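Local coordinates for protein protoporphyrinogen oxidase (PDB 3LOV) that probably oxidises coproporphyrinogen III to coproporphyrin III with bound FAD and molecular oxygen, a step in bacterial heme b synthesis, at residues 105-110 against 189-194; 111-116 against 200-205; 53-58 against 314-319. All coordinates share one frame; numbering follows the deposited sequence. Where two conformers were deposited one is given.

Overall arrangement
Interactions 1 and 2 touch, with centres about 9 Å apart. Both pair hairpin 105-110, or the short helix after it, with the consecutive helices 189-198 and 201-207. M205 of interaction 2 packs on V106 and I109. The centre of interaction 3 is about 34 Å from that of interaction 1 and about 38 Å from that of interaction 2. It joins segment 53-58 to strand 307-318, second from one edge of the mixed sheet. All are buried, though M107 and L113 in interactions 1 and 2 are partly exposed; interaction 3 buries every touching residue. Each uses a phenylalanine: a methyl lies over its face in 1 and 3, while 2 meets it obliquely and adds carbonyl-to-carbon contacts. Interaction 3 adds a water.

Interaction 1 (105-110 against 189-194); sequences AVMGIP and PQFVAN
The ring of F191 takes I109 on one face and M107, a selenomethionine, at its edge. CD1 of I109 sits 4.3 Å from the centroid of the F191 ring, 16° off the normal and displaced toward the rim. It makes a CH-pi contact. At the ring edge, CB of M107 lies 3.8 Å from CZ of F191. CG of M107 lies in the ring plane, 4.0 Å from CE1 of F191. The side chains of M107 and F191 cross at about a right angle.

F191 has CG anti to its carbonyl carbon (chi1 -68°), and this carries the ring from the helix toward the hairpin. In I109 the chain is extended at chi2, and the terminal methyl reaches the ring. M107 touches with the root of its side chain. Beyond CG the chain bends, and its end leads away from the helix.

The hairpin turns at M107 and G108, both with positive phi. Two backbone bonds close it: V106 N to I109 O (2.8 Å) and I109 N to V106 O (3.0 Å).

F191 also meets the ring of Y188, just before its own helix, with nearly parallel planes. Three other helices complete the packing: 150-158 brings Y153 to F191 and L158 to I109, 201-207 brings M205 to both and L201 to I109, and 160-172 brings L171 to M107.

The arrangement is a two-residue beta hairpin with a type I' turn, set with its tip and second strand against a helix. Its surroundings are helical, consistent with the helical domain of protoporphyrinogen oxidases, called the membrane-binding domain in membrane-attached relatives.

Interaction 2 (111-116 against 200-205); sequences TDLDLF and SLFEGM
F202 and L113 make the apolar part of this contact. CD2 of L113 stands 4.1 Å from CE1 of F202, approaching the ring obliquely. CG of F202 is anti to its backbone N (chi1 178°), which extends the ring across to the other segment. L134 and L135 of helix 124-135 touch both residues. T111 adds a second apolar patch. CG2 of T111 lies 3.6 Å from CB of M205, a selenomethionine.

Backbone carbonyls meet carbon atoms at two places. O of T111 is 3.9 Å from CE1 of F202, again oblique to the ring. O of M205 is 3.5 Å from CG2 of T111. The carbonyl of T111 also accepts a hydrogen bond from NH1 of R206, whose NE forms a salt bridge with E203.

Capping bonds lie at the N-terminus of each helix. OD1 of D112 caps helix 113-116 by accepting from L115 N at 3.1 Å. The bond is nearly straight (170°) but comes from above the carboxylate plane. OG of S200 makes a weak capping bond with E203 N.

An alanine in place of F202 would probably open a gap beside L113 and the T111 backbone and leave L134 and L135 less well covered.

The start of helix 113-116 packs on one side of helix 201-207, and each helix carries its own N-cap. This is local packing within a helical region away from the FAD site.

Interaction 3 (53-58 against 314-319); sequences FTIERG and TMIFDQ
T314 meets I55 with its methyl: the two CG2 atoms of T314 and I55 are 3.8 Å apart. Its hydroxyl serves a different partner. OG1 of T314 lies 2.7 Å from a water, and that water donates to O of E56 at 3.0 Å. With CG2 of T314 anti to the backbone N, the methyl faces I55 while OG1 is left to meet the water.

At M315 the strand has its other side covered by helix 377-392.

I316 has the largest share of the packing. CD1 of I316 sits over the centre of one face of the F53 ring, 3.9 Å from the F53 centroid and 12° off the normal, a CH-pi contact. CG2 of I316 meets CZ of F53 at 3.6 Å. The same CD1 of I316 also touches CD1 of I55 at 3.8 Å, so this methyl is shared by the ring and an aliphatic branch. H357 meets F53 edge-to-face, and V359 touches I55 and T314.

F53 and I55 thus lie over the side chains that T314 and I316 raise from the mixed sheet, and together they form an apolar layer. Within it, the bridging water provides a partner for the carbonyl of E56 and for the hydroxyl of T314 where the two backbones stand too far apart to pair directly.

Interaction 1 (105-110 against 189-194)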
loop_
_atom_site.group_PDB
_atom_site.type_symbol
_atom_site.label_atom_id
_atom_site.label_comp_id
_atom_site.label_asym_id
_atom_site.label_seq_id
_atom_site.Cartn_x
_atom_site.Cartn_y
_atom_site.Cartn_z
ATOM N N ALA A 105 23.335 -3.870 -6.658
ATOM C CA ALA A 105 22.699 -3.859 -5.363
ATOM C C ALA A 105 21.380 -4.622 -5.407
ATOM O O ALA A 105 20.728 -4.646 -6.419
ATOM C CB ALA A 105 22.447 -2.427 -4.936
ATOM N N VAL A 106 21.033 -5.280 -4.309
ATOM C CA VAL A 106 19.725 -5.894 -4.128
ATOM C C VAL A 106 19.013 -5.162 -2.974
ATOM O O VAL A 106 19.463 -5.214 -1.820
ATOM C CB VAL A 106 19.871 -7.397 -3.771
ATOM C CG1 VAL A 106 18.507 -8.002 -3.385
ATOM C CG2 VAL A 106 20.479 -8.154 -4.945
HETATM N N MSE A 107 17.908 -4.486 -3.294
HETATM C CA MSE A 107 17.153 -3.660 -2.329
HETATM C C MSE A 107 18.050 -2.595 -1.683
HETATM O O MSE A 107 17.971 -2.332 -0.488
HETATM C CB MSE A 107 16.513 -4.537 -1.256
HETATM C CG MSE A 107 16.054 -5.900 -1.760
HETATM SE SE MSE A 107 14.193 -5.975 -2.264
HETATM C CE MSE A 107 13.877 -4.165 -3.022
ATOM N N GLY A 108 18.919 -2.006 -2.491
ATOM C CA GLY A 108 19.826 -0.990 -2.036
ATOM C C GLY A 108 21.058 -1.487 -1.312
ATOM O O GLY A 108 21.912 -0.685 -0.950
ATOM N N ILE A 109 21.149 -2.796 -1.063
ATOM C CA ILE A 109 22.310 -3.374 -0.395
ATOM C C ILE A 109 23.269 -3.879 -1.474
ATOM O O ILE A 109 22.882 -4.724 -2.292
ATOM C CB ILE A 109 21.954 -4.554 0.563
ATOM C CG1 ILE A 109 21.066 -4.063 1.723
ATOM C CG2 ILE A 109 23.266 -5.175 1.102
ATOM C CD1 ILE A 109 20.489 -5.146 2.547
ATOM N N PRO A 110 24.508 -3.360 -1.479
ATOM C CA PRO A 110 25.497 -3.713 -2.487
ATOM C C PRO A 110 25.851 -5.197 -2.528
ATOM O O PRO A 110 26.122 -5.792 -1.499
ATOM C CB PRO A 110 26.734 -2.886 -2.068
ATOM C CG PRO A 110 26.178 -1.710 -1.425
ATOM C CD PRO A 110 25.013 -2.261 -0.626
ATOM N N PRO A 189 12.135 -10.593 5.823
ATOM C CA PRO A 189 12.664 -11.737 6.596
ATOM C C PRO A 189 13.786 -12.483 5.853
ATOM O O PRO A 189 14.642 -13.114 6.484
ATOM C CB PRO A 189 11.431 -12.651 6.780
ATOM C CG PRO A 189 10.523 -12.312 5.627
ATOM C CD PRO A 189 10.744 -10.831 5.365
ATOM N N GLN A 190 13.797 -12.367 4.532
ATOM C CA GLN A 190 14.825 -12.993 3.701
ATOM C C GLN A 190 16.218 -12.386 3.945
ATOM O O GLN A 190 17.233 -13.072 3.822
ATOM C CB GLN A 190 14.438 -12.953 2.209
ATOM C CG GLN A 190 14.387 -11.555 1.537
ATOM C CD GLN A 190 13.031 -10.897 1.662
ATOM O OE1 GLN A 190 12.334 -11.111 2.640
ATOM N NE2 GLN A 190 12.650 -10.102 0.670
ATOM N N PHE A 191 16.280 -11.107 4.317
ATOM C CA PHE A 191 17.572 -10.521 4.722
ATOM C C PHE A 191 18.229 -11.338 5.821
ATOM O O PHE A 191 19.432 -11.661 5.748
ATOM C CB PHE A 191 17.449 -9.074 5.229
ATOM C CG PHE A 191 17.076 -8.067 4.164
ATOM C CD1 PHE A 191 16.945 -8.436 2.824
ATOM C CD2 PHE A 191 16.867 -6.731 4.517
ATOM C CE1 PHE A 191 16.583 -7.488 1.853
ATOM C CE2 PHE A 191 16.510 -5.779 3.558
ATOM C CZ PHE A 191 16.362 -6.155 2.226
ATOM N N VAL A 192 17.444 -11.640 6.848
ATOM C CA VAL A 192 17.960 -12.294 8.052
ATOM C C VAL A 192 18.248 -13.790 7.768
ATOM O O VAL A 192 19.265 -14.332 8.228
ATOM C CB VAL A 192 16.972 -12.133 9.242
ATOM C CG1 VAL A 192 17.473 -12.881 10.511
ATOM C CG2 VAL A 192 16.730 -10.638 9.531
ATOM N N ALA A 193 17.326 -14.429 7.050
ATOM C CA ALA A 193 17.451 -15.844 6.641
ATOM C C ALA A 193 18.755 -16.028 5.842
ATOM O O ALA A 193 19.579 -16.841 6.160
ATOM C CB ALA A 193 16.193 -16.270 5.782
ATOM N N ASN A 194 18.954 -15.179 4.853
ATOM C CA ASN A 194 20.143 -15.255 4.029
ATOM C C ASN A 194 21.427 -14.920 4.752
ATOM O O ASN A 194 22.438 -15.587 4.520
ATOM C CB ASN A 194 19.951 -14.439 2.763
ATOM C CG ASN A 194 18.891 -15.053 1.846
ATOM O OD1 ASN A 194 18.095 -14.356 1.258
ATOM N ND2 ASN A 194 18.900 -16.352 1.732
#

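Interaction 2 (111-116 against 200-205)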
loop_
_atom_site.group_PDB
_atom_site.type_symbol
_atom_site.label_atom_id
_atom_site.label_comp_id
_atom_site.label_asym_id
_atom_site.label_seq_id
_atom_site.Cartn_x
_atom_site.Cartn_y
_atom_site.Cartn_z
ATOM N N THR A 111 25.828 -5.767 -3.720
ATOM C CA THR A 111 26.312 -7.132 -3.934
ATOM C C THR A 111 27.502 -7.150 -4.910
ATOM O O THR A 111 28.238 -8.146 -4.961
ATOM C CB THR A 111 25.189 -8.031 -4.437
ATOM O OG1 THR A 111 24.707 -7.509 -5.663
ATOM C CG2 THR A 111 24.009 -8.103 -3.396
ATOM N N ASP A 112 27.703 -6.059 -5.657
ATOM C CA ASP A 112 28.883 -5.890 -6.543
ATOM C C ASP A 112 29.548 -4.545 -6.263
ATOM O O ASP A 112 29.126 -3.487 -6.783
ATOM C CB ASP A 112 28.433 -6.007 -7.991
ATOM C CG ASP A 112 29.541 -5.726 -8.994
ATOM O OD1 ASP A 112 30.523 -5.008 -8.691
ATOM O OD2 ASP A 112 29.383 -6.229 -10.125
ATOM N N LEU A 113 30.589 -4.583 -5.442
ATOM C CA LEU A 113 31.149 -3.359 -4.891
ATOM C C LEU A 113 31.723 -2.423 -5.972
ATOM O O LEU A 113 31.667 -1.205 -5.827
ATOM C CB LEU A 113 32.204 -3.679 -3.852
ATOM C CG LEU A 113 31.733 -4.405 -2.593
ATOM C CD1 LEU A 113 32.908 -4.636 -1.680
ATOM C CD2 LEU A 113 30.676 -3.604 -1.861
ATOM N N ASP A 114 32.261 -2.980 -7.051
ATOM C CA ASP A 114 32.856 -2.147 -8.089
ATOM C C ASP A 114 31.765 -1.326 -8.794
ATOM O O ASP A 114 31.922 -0.142 -9.053
ATOM C CB ASP A 114 33.552 -3.013 -9.156
ATOM C CG ASP A 114 34.918 -3.563 -8.715
ATOM O OD1 ASP A 114 35.441 -3.280 -7.616
ATOM O OD2 ASP A 114 35.490 -4.296 -9.520
ATOM N N LEU A 115 30.676 -1.987 -9.140
ATOM C CA LEU A 115 29.578 -1.367 -9.881
ATOM C C LEU A 115 28.862 -0.370 -8.974
ATOM O O LEU A 115 28.553 0.766 -9.384
ATOM C CB LEU A 115 28.590 -2.437 -10.325
ATOM C CG LEU A 115 28.195 -2.494 -11.785
ATOM C CD1 LEU A 115 29.402 -2.955 -12.632
ATOM C CD2 LEU A 115 27.002 -3.454 -11.884
ATOM N N PHE A 116 28.651 -0.793 -7.728
ATOM C CA PHE A 116 27.977 0.032 -6.739
ATOM C C PHE A 116 28.701 1.331 -6.449
ATOM O O PHE A 116 28.065 2.381 -6.298
ATOM C CB PHE A 116 27.773 -0.694 -5.411
ATOM C CG PHE A 116 27.059 0.142 -4.418
ATOM C CD1 PHE A 116 25.678 0.344 -4.546
ATOM C CD2 PHE A 116 27.759 0.794 -3.408
ATOM C CE1 PHE A 116 24.996 1.172 -3.650
ATOM C CE2 PHE A 116 27.097 1.623 -2.508
ATOM C CZ PHE A 116 25.718 1.820 -2.626
ATOM N N SER A 200 27.108 -13.706 6.664
ATOM C CA SER A 200 27.233 -12.244 6.682
ATOM C C SER A 200 26.136 -11.650 5.807
ATOM O O SER A 200 25.678 -12.318 4.881
ATOM C CB SER A 200 28.642 -11.829 6.169
ATOM O OG SER A 200 28.794 -12.070 4.782
ATOM N N LEU A 201 25.730 -10.398 6.064
ATOM C CA LEU A 201 24.688 -9.766 5.262
ATOM C C LEU A 201 25.037 -9.615 3.783
ATOM O O LEU A 201 24.192 -9.884 2.898
ATOM C CB LEU A 201 24.284 -8.399 5.851
ATOM C CG LEU A 201 23.164 -7.707 5.029
ATOM C CD1 LEU A 201 21.924 -8.585 4.926
ATOM C CD2 LEU A 201 22.789 -6.337 5.626
ATOM N N PHE A 202 26.264 -9.161 3.505
ATOM C CA PHE A 202 26.779 -9.033 2.133
ATOM C C PHE A 202 26.691 -10.351 1.335
ATOM O O PHE A 202 26.219 -10.366 0.209
ATOM C CB PHE A 202 28.227 -8.574 2.216
ATOM C CG PHE A 202 28.933 -8.444 0.898
ATOM C CD1 PHE A 202 28.521 -7.509 -0.038
ATOM C CD2 PHE A 202 30.073 -9.194 0.630
ATOM C CE1 PHE A 202 29.210 -7.350 -1.236
ATOM C CE2 PHE A 202 30.778 -9.036 -0.565
ATOM C CZ PHE A 202 30.345 -8.118 -1.500
ATOM N N GLU A 203 27.107 -11.458 1.933
ATOM C CA GLU A 203 27.022 -12.761 1.237
ATOM C C GLU A 203 25.597 -13.323 1.237
ATOM O O GLU A 203 25.225 -14.117 0.368
ATOM C CB GLU A 203 28.003 -13.763 1.833
ATOM C CG GLU A 203 29.508 -13.386 1.631
ATOM C CD GLU A 203 30.057 -13.503 0.204
ATOM O OE1 GLU A 203 29.333 -13.933 -0.714
ATOM O OE2 GLU A 203 31.256 -13.170 0.009
ATOM N N GLY A 204 24.785 -12.891 2.184
ATOM C CA GLY A 204 23.373 -13.247 2.158
ATOM C C GLY A 204 22.662 -12.604 0.982
ATOM O O GLY A 204 21.907 -13.268 0.264
HETATM N N MSE A 205 22.893 -11.313 0.776
HETATM C CA MSE A 205 22.303 -10.619 -0.389
HETATM C C MSE A 205 22.860 -11.144 -1.703
HETATM O O MSE A 205 22.188 -11.078 -2.736
HETATM C CB MSE A 205 22.521 -9.108 -0.325
HETATM C CG MSE A 205 21.980 -8.444 0.918
HETATM SE SE MSE A 205 20.121 -8.925 1.263
HETATM C CE MSE A 205 19.324 -8.170 -0.327
#

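Interaction 3 (53-58 against 314-319)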
loop_
_atom_site.group_PDB
_atom_site.type_symbol
_atom_site.label_atom_id
_atom_site.label_comp_id
_atom_site.label_asym_id
_atom_site.label_seq_id
_atom_site.Cartn_x
_atom_site.Cartn_y
_atom_site.Cartn_z
ATOM N N PHE A 53 -7.559 7.776 -21.859
ATOM C CA PHE A 53 -6.651 7.587 -20.708
ATOM C C PHE A 53 -7.143 6.472 -19.754
ATOM O O PHE A 53 -8.341 6.284 -19.587
ATOM C CB PHE A 53 -6.507 8.897 -19.913
ATOM C CG PHE A 53 -5.903 10.040 -20.685
ATOM C CD1 PHE A 53 -4.583 10.011 -21.068
ATOM C CD2 PHE A 53 -6.667 11.172 -20.981
ATOM C CE1 PHE A 53 -4.029 11.067 -21.789
ATOM C CE2 PHE A 53 -6.127 12.245 -21.683
ATOM C CZ PHE A 53 -4.798 12.191 -22.082
ATOM N N THR A 54 -6.211 5.725 -19.155
ATOM C CA THR A 54 -6.494 4.840 -18.003
ATOM C C THR A 54 -5.431 5.146 -16.920
ATOM O O THR A 54 -4.310 4.620 -16.924
ATOM C CB THR A 54 -6.485 3.331 -18.382
ATOM O OG1 THR A 54 -7.346 3.106 -19.506
ATOM C CG2 THR A 54 -6.940 2.440 -17.232
ATOM N N ILE A 55 -5.780 6.036 -16.011
ATOM C CA ILE A 55 -4.811 6.595 -15.061
ATOM C C ILE A 55 -5.325 6.323 -13.656
ATOM O O ILE A 55 -6.448 6.696 -13.339
ATOM C CB ILE A 55 -4.645 8.099 -15.306
ATOM C CG1 ILE A 55 -3.990 8.354 -16.671
ATOM C CG2 ILE A 55 -3.794 8.758 -14.214
ATOM C CD1 ILE A 55 -4.067 9.815 -17.124
ATOM N N GLU A 56 -4.512 5.668 -12.826
ATOM C CA GLU A 56 -4.947 5.288 -11.466
ATOM C C GLU A 56 -4.900 6.477 -10.506
ATOM O O GLU A 56 -3.957 7.248 -10.526
ATOM C CB GLU A 56 -4.120 4.106 -10.917
ATOM C CG GLU A 56 -4.205 2.834 -11.786
ATOM C CD GLU A 56 -5.587 2.230 -11.829
ATOM O OE1 GLU A 56 -6.451 2.658 -11.039
ATOM O OE2 GLU A 56 -5.808 1.294 -12.643
ATOM N N ARG A 57 -5.953 6.652 -9.717
ATOM C CA ARG A 57 -6.011 7.716 -8.738
ATOM C C ARG A 57 -5.472 7.281 -7.404
ATOM O O ARG A 57 -4.986 8.103 -6.655
ATOM C CB ARG A 57 -7.427 8.219 -8.538
ATOM C CG ARG A 57 -7.952 9.074 -9.688
ATOM C CD ARG A 57 -9.297 9.612 -9.248
ATOM N NE ARG A 57 -9.992 10.387 -10.245
ATOM C CZ ARG A 57 -10.213 11.688 -10.194
ATOM N NH1 ARG A 57 -9.730 12.431 -9.210
ATOM N NH2 ARG A 57 -10.906 12.255 -11.166
ATOM N N GLY A 58 -5.598 5.994 -7.095
ATOM C CA GLY A 58 -5.057 5.399 -5.865
ATOM C C GLY A 58 -3.960 4.379 -6.143
ATOM O O GLY A 58 -2.990 4.680 -6.811
ATOM N N THR A 314 -1.678 14.110 -10.831
ATOM C CA THR A 314 -1.314 13.569 -12.122
ATOM C C THR A 314 -1.411 14.697 -13.117
ATOM O O THR A 314 -2.405 15.394 -13.145
ATOM C CB THR A 314 -2.232 12.410 -12.560
ATOM O OG1 THR A 314 -1.963 11.246 -11.753
ATOM C CG2 THR A 314 -1.984 12.080 -14.036
HETATM N N MSE A 315 -0.349 14.893 -13.897
HETATM C CA MSE A 315 -0.308 15.942 -14.935
HETATM C C MSE A 315 -0.156 15.316 -16.321
HETATM O O MSE A 315 0.799 14.571 -16.557
HETATM C CB MSE A 315 0.870 16.867 -14.681
HETATM C CG MSE A 315 0.657 17.783 -13.512
HETATM SE SE MSE A 315 2.322 18.290 -12.689
HETATM C CE MSE A 315 1.537 19.882 -11.983
ATOM N N ILE A 316 -1.119 15.617 -17.197
ATOM C CA ILE A 316 -1.172 15.112 -18.558
ATOM C C ILE A 316 -0.599 16.208 -19.444
ATOM O O ILE A 316 -1.092 17.315 -19.457
ATOM C CB ILE A 316 -2.621 14.793 -19.019
ATOM C CG1 ILE A 316 -3.155 13.516 -18.337
ATOM C CG2 ILE A 316 -2.663 14.634 -20.569
ATOM C CD1 ILE A 316 -4.678 13.375 -18.334
ATOM N N PHE A 317 0.452 15.874 -20.180
ATOM C CA PHE A 317 1.072 16.777 -21.145
ATOM C C PHE A 317 0.951 16.218 -22.533
ATOM O O PHE A 317 1.002 14.996 -22.712
ATOM C CB PHE A 317 2.564 16.866 -20.874
ATOM C CG PHE A 317 2.899 17.407 -19.530
ATOM C CD1 PHE A 317 3.040 18.783 -19.338
ATOM C CD2 PHE A 317 3.067 16.547 -18.448
ATOM C CE1 PHE A 317 3.365 19.293 -18.084
ATOM C CE2 PHE A 317 3.394 17.047 -17.207
ATOM C CZ PHE A 317 3.536 18.421 -17.012
ATOM N N ASP A 318 0.870 17.092 -23.532
ATOM C CA ASP A 318 1.043 16.646 -24.911
ATOM C C ASP A 318 2.397 15.927 -25.016
ATOM O O ASP A 318 3.355 16.290 -24.327
ATOM C CB ASP A 318 0.937 17.823 -25.895
ATOM C CG ASP A 318 -0.508 18.155 -26.251
ATOM O OD1 ASP A 318 -1.266 17.208 -26.569
ATOM O OD2 ASP A 318 -0.886 19.353 -26.218
ATOM N N GLN A 319 2.447 14.876 -25.834
ATOM C CA GLN A 319 3.628 14.026 -25.927
ATOM C C GLN A 319 4.870 14.888 -26.073
ATOM O O GLN A 319 4.865 15.848 -26.836
ATOM C CB GLN A 319 3.501 13.062 -27.102
ATOM C CG GLN A 319 4.626 12.037 -27.168
ATOM C CD GLN A 319 4.112 10.603 -27.230
ATOM O OE1 GLN A 319 3.270 10.200 -26.429
ATOM N NE2 GLN A 319 4.630 9.826 -28.170
HETATM O O HOH W 1 -4.312 10.214 -10.954
#